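Local atomic coordinates of FERM, ARHGEF and pleckstrin domain-containing protein 2 (Mus musculus, PDB entry 4GYV), a protein that activates the small GTPase RAC1 as a guanine nucleotide exchange factor, acting in semaphorin responses, osteoclast differentiation and remodelling of the actin cytoskeleton. Residues D25-I29 with L146-K152; T106-Q110 with V191-L195; Q110-L116 with S198-L202. The contacts are given in a common frame with arbitrary orientation. Residue numbers count along the deposited sequence, not the author numbering.

The chain is the all-helical DH (RhoGEF) domain of a longer protein. Helix 7-39 opens it, and contact 1 closes a 116-residue loop from the middle of that helix to 146-152, a short weak helix and turn leading into helix 152-170. Inside that loop lie 106-110 and 110-116, which pair beyond it with 191-195 (contact 2) and 198-202 (contact 3), so both cross contact 1; they also cross each other, their partners following in the same order. Contacts 2 and 3 share Gln110 and follow consecutive helices, 106-110 then 112-124 against 178-194 then 196-212. Contacts 1 and 3 meet directly, Leu151 CD2 lying 3.6 Å from Leu202 O, whereas contacts 1 and 2 do not.

Contact 1 (D25-I29 with L146-K152); sequences DLEVI and LNTFLLK
A bulky Phe149 and the tips of two leucines fill the hollows along one side of a helix. Residues 25-29 form part of helix 7-39, while 146-152 runs through a short, weakly bonded helix at about 146-149 and a type I beta turn from Phe149 to Lys152. The backbones come closest at Asp25 and Phe149, whose CA atoms are 6.9 Å apart. Phe149, with chi1 m and chi2 -87°, pushes its ring against Asp25 and Val28: its CD1 is 3.6 Å from Asp25 O, and Val28 (chi1 t) sets CG1 over one ring face, a CH-pi contact 4.1 Å from the centroid, while its CG2 lies 3.6 Å from Phe149 CE1. Branched Val28 is compact enough to sit on the ring and still meet Leu146, CG1 to CD1 at 4.1 Å. The longer Ile29 (m, t) reaches into the notch between successive residues of the turn, with CD1 3.7 Å from Phe149 CB and 3.8 Å from Leu150 CD2. At the other end, Lys152 stretches out, chi2 to chi4 all t, so that NZ forms a salt bridge of 3.1 Å with Asp25 OD2; Asp25 OD1 is hydrogen-bonded to Tyr143 OH, so both carboxylate oxygens have partners in a buried setting. The contact joins the long first helix, 7-39, to the segment leading into helix 152-170, within the buried interior of the DH domain. Tyr143 also meets Phe149 edge-to-face, helix 127-137 covers Val28 and Leu146 through Phe136, and helix 112-124 backs Leu150 through Leu119.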
loop_
_atom_site.group_PDB
_atom_site.type_symbol
_atom_site.label_atom_id
_atom_site.label_comp_id
_atom_site.label_asym_id
_atom_site.label_seq_id
_atom_site.Cartn_x
_atom_site.Cartn_y
_atom_site.Cartn_z
ATOM N N ASP A 25 -2.288 -5.790 -9.583
ATOM C CA ASP A 25 -1.824 -6.027 -10.949
ATOM C C ASP A 25 -2.941 -5.740 -11.951
ATOM O O ASP A 25 -2.718 -5.068 -12.958
ATOM C CB ASP A 25 -1.261 -7.448 -11.125
ATOM C CG ASP A 25 0.135 -7.609 -10.522
ATOM O OD1 ASP A 25 0.814 -6.570 -10.327
ATOM O OD2 ASP A 25 0.558 -8.768 -10.255
ATOM N N LEU A 26 -4.146 -6.222 -11.667
ATOM C CA LEU A 26 -5.296 -5.851 -12.469
ATOM C C LEU A 26 -5.494 -4.331 -12.538
ATOM O O LEU A 26 -5.898 -3.795 -13.572
ATOM C CB LEU A 26 -6.565 -6.487 -11.919
ATOM C CG LEU A 26 -6.667 -8.002 -12.032
ATOM C CD1 LEU A 26 -8.095 -8.431 -11.680
ATOM C CD2 LEU A 26 -6.224 -8.500 -13.431
ATOM N N GLU A 27 -5.220 -3.627 -11.444
ATOM C CA GLU A 27 -5.407 -2.172 -11.470
ATOM C C GLU A 27 -4.502 -1.454 -12.490
ATOM O O GLU A 27 -4.841 -0.370 -12.949
ATOM C CB GLU A 27 -5.319 -1.560 -10.067
ATOM C CG GLU A 27 -6.381 -2.127 -9.145
ATOM C CD GLU A 27 -6.448 -1.487 -7.767
ATOM O OE1 GLU A 27 -5.487 -0.812 -7.309
ATOM O OE2 GLU A 27 -7.504 -1.691 -7.140
ATOM N N VAL A 28 -3.375 -2.061 -12.851
ATOM C CA VAL A 28 -2.543 -1.525 -13.915
ATOM C C VAL A 28 -3.372 -1.378 -15.180
ATOM O O VAL A 28 -3.243 -0.400 -15.911
ATOM C CB VAL A 28 -1.359 -2.437 -14.261
ATOM C CG1 VAL A 28 -0.565 -1.830 -15.409
ATOM C CG2 VAL A 28 -0.474 -2.633 -13.066
ATOM N N ILE A 29 -4.237 -2.352 -15.432
ATOM C CA ILE A 29 -5.095 -2.296 -16.611
ATOM C C ILE A 29 -6.359 -1.503 -16.373
ATOM O O ILE A 29 -6.668 -0.589 -17.128
ATOM C CB ILE A 29 -5.535 -3.680 -17.037
ATOM C CG1 ILE A 29 -4.331 -4.508 -17.452
ATOM C CG2 ILE A 29 -6.543 -3.588 -18.152
ATOM C CD1 ILE A 29 -4.652 -5.998 -17.451
ATOM N N LEU A 146 2.686 -4.283 -20.615
ATOM C CA LEU A 146 1.261 -4.265 -20.348
ATOM C C LEU A 146 0.550 -5.560 -20.721
ATOM O O LEU A 146 -0.085 -6.185 -19.873
ATOM C CB LEU A 146 0.577 -3.076 -21.020
ATOM C CG LEU A 146 -0.885 -3.232 -20.613
ATOM C CD1 LEU A 146 -1.277 -2.328 -19.455
ATOM C CD2 LEU A 146 -1.779 -3.085 -21.802
ATOM N N ASN A 147 0.672 -5.975 -21.973
ATOM C CA ASN A 147 0.028 -7.207 -22.396
ATOM C C ASN A 147 0.317 -8.443 -21.521
ATOM O O ASN A 147 -0.473 -9.371 -21.496
ATOM C CB ASN A 147 0.324 -7.498 -23.872
ATOM C CG ASN A 147 -0.502 -6.630 -24.823
ATOM O OD1 ASN A 147 -1.427 -5.939 -24.404
ATOM N ND2 ASN A 147 -0.179 -6.683 -26.110
ATOM N N THR A 148 1.417 -8.471 -20.782
ATOM C CA THR A 148 1.678 -9.670 -19.997
ATOM C C THR A 148 0.818 -9.708 -18.722
ATOM O O THR A 148 0.648 -10.760 -18.094
ATOM C CB THR A 148 3.192 -9.931 -19.745
ATOM O OG1 THR A 148 3.622 -9.236 -18.595
ATOM C CG2 THR A 148 4.051 -9.486 -20.920
ATOM N N PHE A 149 0.246 -8.562 -18.366
ATOM C CA PHE A 149 -0.740 -8.515 -17.298
ATOM C C PHE A 149 -1.993 -9.248 -17.708
ATOM O O PHE A 149 -2.714 -9.735 -16.861
ATOM C CB PHE A 149 -1.107 -7.074 -16.924
ATOM C CG PHE A 149 -0.018 -6.338 -16.191
ATOM C CD1 PHE A 149 0.089 -6.426 -14.804
ATOM C CD2 PHE A 149 0.916 -5.571 -16.888
ATOM C CE1 PHE A 149 1.106 -5.750 -14.115
ATOM C CE2 PHE A 149 1.930 -4.895 -16.210
ATOM C CZ PHE A 149 2.020 -4.983 -14.818
ATOM N N LEU A 150 -2.267 -9.317 -19.006
ATOM C CA LEU A 150 -3.449 -10.030 -19.487
ATOM C C LEU A 150 -3.387 -11.549 -19.329
ATOM O O LEU A 150 -4.416 -12.225 -19.390
ATOM C CB LEU A 150 -3.713 -9.683 -20.932
ATOM C CG LEU A 150 -4.302 -8.300 -21.082
ATOM C CD1 LEU A 150 -4.522 -8.016 -22.557
ATOM C CD2 LEU A 150 -5.596 -8.277 -20.344
ATOM N N LEU A 151 -2.188 -12.086 -19.117
ATOM C CA LEU A 151 -2.037 -13.515 -18.848
ATOM C C LEU A 151 -2.271 -13.847 -17.369
ATOM O O LEU A 151 -2.279 -15.013 -17.001
ATOM C CB LEU A 151 -0.640 -13.996 -19.241
ATOM C CG LEU A 151 -0.194 -13.731 -20.670
ATOM C CD1 LEU A 151 1.308 -13.840 -20.790
ATOM C CD2 LEU A 151 -0.861 -14.713 -21.570
ATOM N N LYS A 152 -2.427 -12.831 -16.520
ATOM C CA LYS A 152 -2.519 -13.076 -15.081
ATOM C C LYS A 152 -3.847 -13.688 -14.617
ATOM O O LYS A 152 -3.831 -14.644 -13.850
ATOM C CB LYS A 152 -2.117 -11.838 -14.258
ATOM C CG LYS A 152 -0.698 -11.406 -14.570
ATOM C CD LYS A 152 -0.029 -10.497 -13.535
ATOM C CE LYS A 152 1.509 -10.690 -13.612
ATOM N NZ LYS A 152 2.246 -10.108 -12.441
#

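Contact 2 (T106-Q110 with V191-L195); sequences TSYFQ and VTTEL
Leu195, Thr106 and Gln110 give up the most surface where helix 106-110 meets the C-terminal end of helix 178-194. The two backbones approach at both ends of the segments, CA to CA 7.0 Å for Thr106 and Val191 and 6.3 Å for Gln110 and Leu195, so they run in the same direction. Leu195 (m, t) extends across the gap: its CD2 lies 3.8 Å from Thr106 O and 3.6 Å from Gln110 NE2, and its CD1 is 3.7 Å from Phe109 CB. An unbranched CB and a forked tip suit it to this, for it reaches the facing helix and spreads there. Thr106, chi1 p, is two-sided. Its methyl CG2 rests 3.9 Å from Val191 CG1, whereas OG1 is hydrogen-bonded to Lys103 O, three residues earlier, and passes 3.4 Å from Glu194 OE2. Gln110 (chi1 t, chi2 97°) folds its amide over Leu195; NE2 makes a weak hydrogen bond of 3.4 Å to Glu194 O, and its stronger partner is Ser198 OG. The Phe109 ring packs against helix 152-170, where Leu157 touches both it and Leu195. Parallel helix packing of this kind is part of the elongated DH bundle. The chemistry is graded from the leucine, valine and phenylalanine of the interior, through the two-sided Thr106, to glutamine and exposed glutamate on the outer side, consistent with apolar burial contributing most and the weak amide bond less.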
loop_
_atom_site.group_PDB
_atom_site.type_symbol
_atom_site.label_atom_id
_atom_site.label_comp_id
_atom_site.label_asym_id
_atom_site.label_seq_id
_atom_site.Cartn_x
_atom_site.Cartn_y
_atom_site.Cartn_z
ATOM N N THR A 106 -16.610 -17.637 -16.382
ATOM C CA THR A 106 -15.724 -18.316 -17.320
ATOM C C THR A 106 -15.781 -17.688 -18.719
ATOM O O THR A 106 -14.783 -17.683 -19.449
ATOM C CB THR A 106 -16.067 -19.796 -17.413
ATOM O OG1 THR A 106 -17.454 -19.928 -17.724
ATOM C CG2 THR A 106 -15.844 -20.450 -16.104
ATOM N N SER A 107 -16.948 -17.151 -19.078
ATOM C CA SER A 107 -17.142 -16.486 -20.359
ATOM C C SER A 107 -16.073 -15.418 -20.592
ATOM O O SER A 107 -15.542 -15.262 -21.689
ATOM C CB SER A 107 -18.511 -15.818 -20.381
ATOM O OG SER A 107 -19.289 -16.283 -19.297
ATOM N N TYR A 108 -15.769 -14.664 -19.555
ATOM C CA TYR A 108 -14.869 -13.558 -19.725
ATOM C C TYR A 108 -13.456 -14.072 -19.911
ATOM O O TYR A 108 -12.746 -13.631 -20.816
ATOM C CB TYR A 108 -14.949 -12.634 -18.519
ATOM C CG TYR A 108 -16.339 -12.146 -18.242
ATOM C CD1 TYR A 108 -16.983 -11.342 -19.147
ATOM C CD2 TYR A 108 -16.995 -12.461 -17.066
ATOM C CE1 TYR A 108 -18.252 -10.878 -18.912
ATOM C CE2 TYR A 108 -18.276 -11.994 -16.818
ATOM C CZ TYR A 108 -18.896 -11.206 -17.758
ATOM O OH TYR A 108 -20.159 -10.710 -17.572
ATOM N N PHE A 109 -13.049 -14.998 -19.049
ATOM C CA PHE A 109 -11.700 -15.540 -19.118
ATOM C C PHE A 109 -11.492 -16.139 -20.503
ATOM O O PHE A 109 -10.446 -15.986 -21.122
ATOM C CB PHE A 109 -11.490 -16.603 -18.038
ATOM C CG PHE A 109 -11.425 -16.044 -16.651
ATOM C CD1 PHE A 109 -10.255 -15.475 -16.174
ATOM C CD2 PHE A 109 -12.527 -16.086 -15.818
ATOM C CE1 PHE A 109 -10.188 -14.946 -14.887
ATOM C CE2 PHE A 109 -12.464 -15.558 -14.533
ATOM C CZ PHE A 109 -11.293 -14.981 -14.074
ATOM N N GLN A 110 -12.528 -16.791 -20.996
ATOM C CA GLN A 110 -12.488 -17.438 -22.292
ATOM C C GLN A 110 -12.175 -16.474 -23.438
ATOM O O GLN A 110 -11.703 -16.897 -24.478
ATOM C CB GLN A 110 -13.824 -18.122 -22.555
ATOM C CG GLN A 110 -13.743 -19.243 -23.510
ATOM C CD GLN A 110 -13.634 -20.552 -22.799
ATOM O OE1 GLN A 110 -14.608 -21.010 -22.199
ATOM N NE2 GLN A 110 -12.449 -21.178 -22.853
ATOM N N VAL A 191 -13.600 -25.399 -13.701
ATOM C CA VAL A 191 -13.329 -24.152 -14.392
ATOM C C VAL A 191 -12.056 -24.237 -15.225
ATOM O O VAL A 191 -12.060 -23.910 -16.409
ATOM C CB VAL A 191 -13.222 -22.986 -13.414
ATOM C CG1 VAL A 191 -12.762 -21.729 -14.142
ATOM C CG2 VAL A 191 -14.557 -22.751 -12.762
ATOM N N THR A 192 -10.965 -24.677 -14.611
ATOM C CA THR A 192 -9.715 -24.780 -15.338
ATOM C C THR A 192 -9.856 -25.752 -16.514
ATOM O O THR A 192 -9.361 -25.491 -17.602
ATOM C CB THR A 192 -8.557 -25.192 -14.426
ATOM O OG1 THR A 192 -8.859 -26.439 -13.803
ATOM C CG2 THR A 192 -8.345 -24.168 -13.354
ATOM N N THR A 193 -10.544 -26.864 -16.314
ATOM C CA THR A 193 -10.788 -27.757 -17.434
ATOM C C THR A 193 -11.516 -27.079 -18.606
ATOM O O THR A 193 -11.186 -27.305 -19.762
ATOM C CB THR A 193 -11.581 -28.987 -17.006
ATOM O OG1 THR A 193 -10.856 -29.668 -15.983
ATOM C CG2 THR A 193 -11.772 -29.906 -18.169
ATOM N N GLU A 194 -12.504 -26.245 -18.308
ATOM C CA GLU A 194 -13.256 -25.587 -19.362
ATOM C C GLU A 194 -12.403 -24.539 -20.046
ATOM O O GLU A 194 -12.629 -24.183 -21.199
ATOM C CB GLU A 194 -14.518 -24.934 -18.813
ATOM C CG GLU A 194 -15.427 -24.418 -19.905
ATOM C CD GLU A 194 -16.575 -23.599 -19.377
ATOM O OE1 GLU A 194 -17.529 -23.352 -20.147
ATOM O OE2 GLU A 194 -16.521 -23.198 -18.194
ATOM N N LEU A 195 -11.411 -24.041 -19.337
ATOM C CA LEU A 195 -10.584 -22.989 -19.887
ATOM C C LEU A 195 -9.288 -23.545 -20.447
ATOM O O LEU A 195 -8.433 -22.783 -20.875
ATOM C CB LEU A 195 -10.273 -21.941 -18.819
ATOM C CG LEU A 195 -11.407 -21.037 -18.334
ATOM C CD1 LEU A 195 -10.927 -20.187 -17.193
ATOM C CD2 LEU A 195 -11.923 -20.145 -19.443
#

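Contact 3 (Q110-L116 with S198-L202)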
loop_
_atom_site.group_PDB
_atom_site.type_symbol
_atom_site.label_atom_id
_atom_site.label_comp_id
_atom_site.label_asym_id
_atom_site.label_seq_id
_atom_site.Cartn_x
_atom_site.Cartn_y
_atom_site.Cartn_z
ATOM N N GLN A 110 -12.528 -16.791 -20.996
ATOM C CA GLN A 110 -12.488 -17.438 -22.292
ATOM C C GLN A 110 -12.175 -16.474 -23.438
ATOM O O GLN A 110 -11.703 -16.897 -24.478
ATOM C CB GLN A 110 -13.824 -18.122 -22.555
ATOM C CG GLN A 110 -13.743 -19.243 -23.510
ATOM C CD GLN A 110 -13.634 -20.552 -22.799
ATOM O OE1 GLN A 110 -14.608 -21.010 -22.199
ATOM N NE2 GLN A 110 -12.449 -21.178 -22.853
ATOM N N ARG A 111 -12.434 -15.184 -23.259
ATOM C CA ARG A 111 -12.192 -14.226 -24.341
ATOM C C ARG A 111 -10.810 -13.571 -24.270
ATOM O O ARG A 111 -10.436 -12.812 -25.160
ATOM C CB ARG A 111 -13.320 -13.180 -24.452
ATOM C CG ARG A 111 -14.594 -13.746 -25.049
ATOM C CD ARG A 111 -15.763 -12.782 -24.983
ATOM N NE ARG A 111 -17.011 -13.398 -25.452
ATOM C CZ ARG A 111 -17.302 -13.639 -26.738
ATOM N NH1 ARG A 111 -18.470 -14.196 -27.081
ATOM N NH2 ARG A 111 -16.424 -13.319 -27.689
ATOM N N HIS A 112 -10.037 -13.895 -23.240
ATOM C CA HIS A 112 -8.759 -13.219 -23.030
ATOM C C HIS A 112 -7.740 -13.423 -24.125
ATOM O O HIS A 112 -7.059 -12.485 -24.495
ATOM C CB HIS A 112 -8.150 -13.557 -21.672
ATOM C CG HIS A 112 -8.875 -12.934 -20.520
ATOM N ND1 HIS A 112 -8.469 -13.086 -19.214
ATOM C CD2 HIS A 112 -9.994 -12.173 -20.481
ATOM C CE1 HIS A 112 -9.300 -12.432 -18.421
ATOM N NE2 HIS A 112 -10.228 -11.861 -19.167
ATOM N N ASP A 113 -7.628 -14.631 -24.654
ATOM C CA ASP A 113 -6.670 -14.867 -25.729
ATOM C C ASP A 113 -7.079 -14.090 -26.977
ATOM O O ASP A 113 -6.239 -13.660 -27.780
ATOM C CB ASP A 113 -6.577 -16.354 -26.036
ATOM C CG ASP A 113 -7.910 -16.942 -26.438
ATOM O OD1 ASP A 113 -8.779 -17.100 -25.549
ATOM O OD2 ASP A 113 -8.087 -17.243 -27.639
ATOM N N GLU A 114 -8.383 -13.907 -27.128
ATOM C CA GLU A 114 -8.922 -13.108 -28.214
ATOM C C GLU A 114 -8.623 -11.618 -27.976
ATOM O O GLU A 114 -8.177 -10.921 -28.883
ATOM C CB GLU A 114 -10.413 -13.389 -28.344
ATOM C CG GLU A 114 -11.192 -12.422 -29.194
ATOM C CD GLU A 114 -12.705 -12.641 -29.081
ATOM O OE1 GLU A 114 -13.461 -11.837 -29.681
ATOM O OE2 GLU A 114 -13.131 -13.613 -28.400
ATOM N N VAL A 115 -8.846 -11.144 -26.750
ATOM C CA VAL A 115 -8.522 -9.771 -26.370
ATOM C C VAL A 115 -7.062 -9.481 -26.680
ATOM O O VAL A 115 -6.687 -8.434 -27.201
ATOM C CB VAL A 115 -8.740 -9.548 -24.854
ATOM C CG1 VAL A 115 -7.990 -8.293 -24.368
ATOM C CG2 VAL A 115 -10.230 -9.460 -24.533
ATOM N N LEU A 116 -6.233 -10.448 -26.360
ATOM C CA LEU A 116 -4.820 -10.317 -26.579
ATOM C C LEU A 116 -4.457 -10.224 -28.069
ATOM O O LEU A 116 -3.751 -9.294 -28.454
ATOM C CB LEU A 116 -4.118 -11.480 -25.918
ATOM C CG LEU A 116 -2.616 -11.366 -25.863
ATOM C CD1 LEU A 116 -2.243 -10.064 -25.193
ATOM C CD2 LEU A 116 -2.135 -12.553 -25.065
ATOM N N SER A 198 -8.252 -22.251 -23.845
ATOM C CA SER A 198 -7.888 -20.840 -23.798
ATOM C C SER A 198 -6.575 -20.651 -23.064
ATOM O O SER A 198 -5.778 -19.764 -23.393
ATOM C CB SER A 198 -8.992 -20.009 -23.134
ATOM O OG SER A 198 -10.062 -19.779 -24.032
ATOM N N LEU A 199 -6.359 -21.486 -22.056
ATOM C CA LEU A 199 -5.125 -21.451 -21.285
ATOM C C LEU A 199 -3.936 -21.689 -22.223
ATOM O O LEU A 199 -3.087 -20.795 -22.363
ATOM C CB LEU A 199 -5.169 -22.482 -20.142
ATOM C CG LEU A 199 -3.882 -22.837 -19.376
ATOM C CD1 LEU A 199 -3.338 -21.634 -18.620
ATOM C CD2 LEU A 199 -4.094 -24.047 -18.439
ATOM N N THR A 200 -3.893 -22.856 -22.891
ATOM C CA THR A 200 -2.745 -23.165 -23.743
ATOM C C THR A 200 -2.639 -22.191 -24.909
ATOM O O THR A 200 -1.553 -21.957 -25.428
ATOM C CB THR A 200 -2.670 -24.654 -24.272
ATOM O OG1 THR A 200 -3.496 -24.813 -25.416
ATOM C CG2 THR A 200 -3.058 -25.694 -23.211
ATOM N N ARG A 201 -3.758 -21.606 -25.315
ATOM C CA ARG A 201 -3.714 -20.614 -26.373
ATOM C C ARG A 201 -2.936 -19.407 -25.867
ATOM O O ARG A 201 -2.147 -18.812 -26.602
ATOM C CB ARG A 201 -5.118 -20.223 -26.804
ATOM C CG ARG A 201 -5.275 -19.967 -28.286
ATOM C CD ARG A 201 -6.317 -20.907 -28.880
ATOM N NE ARG A 201 -7.591 -20.855 -28.156
ATOM C CZ ARG A 201 -8.668 -21.585 -28.450
ATOM N NH1 ARG A 201 -8.645 -22.437 -29.473
ATOM N NH2 ARG A 201 -9.774 -21.460 -27.715
ATOM N N LEU A 202 -3.140 -19.074 -24.592
ATOM C CA LEU A 202 -2.493 -17.918 -23.976
ATOM C C LEU A 202 -1.008 -18.183 -23.712
ATOM O O LEU A 202 -0.168 -17.332 -23.993
ATOM C CB LEU A 202 -3.233 -17.507 -22.699
ATOM C CG LEU A 202 -4.469 -16.602 -22.883
ATOM C CD1 LEU A 202 -5.410 -16.731 -21.700
ATOM C CD2 LEU A 202 -4.127 -15.118 -23.120
#
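Ser198 OG is the polar hub: Gln110 NE2 donates a hydrogen bond to it at 3.0 Å, and Gln110 O and Asp113 OD1, each 3.3 Å from Ser198 OG, are only weak partners. A small hydroxyl suits this spot, since it can both accept and donate where the two segments come close. Gln110 NE2 also bonds weakly to Glu194 O. Farther out, Asp113 OD2 and Arg201 NE form a long salt bridge of 3.7 Å on the outer side. The contact sets the last long helix of the all-helical DH bundle, 196-212, alongside helix 112-124, their segments crossing at 29° with axes 9.5 Å apart. Asp113 and Leu202 mark the tightest approach, CA to CA 5.5 Å, and the leucine drapes over the aspartate backbone, Leu202 CD2 being 3.7 Å from Asp113 CA. Leu202 CD2 also meets Leu116 CD2 at 3.8 Å, two aliphatic tips closing the buried side. Val154 of helix 152-170 packs on Leu202 as well, while His112 NE2 is hydrogen-bonded to Asn54 O.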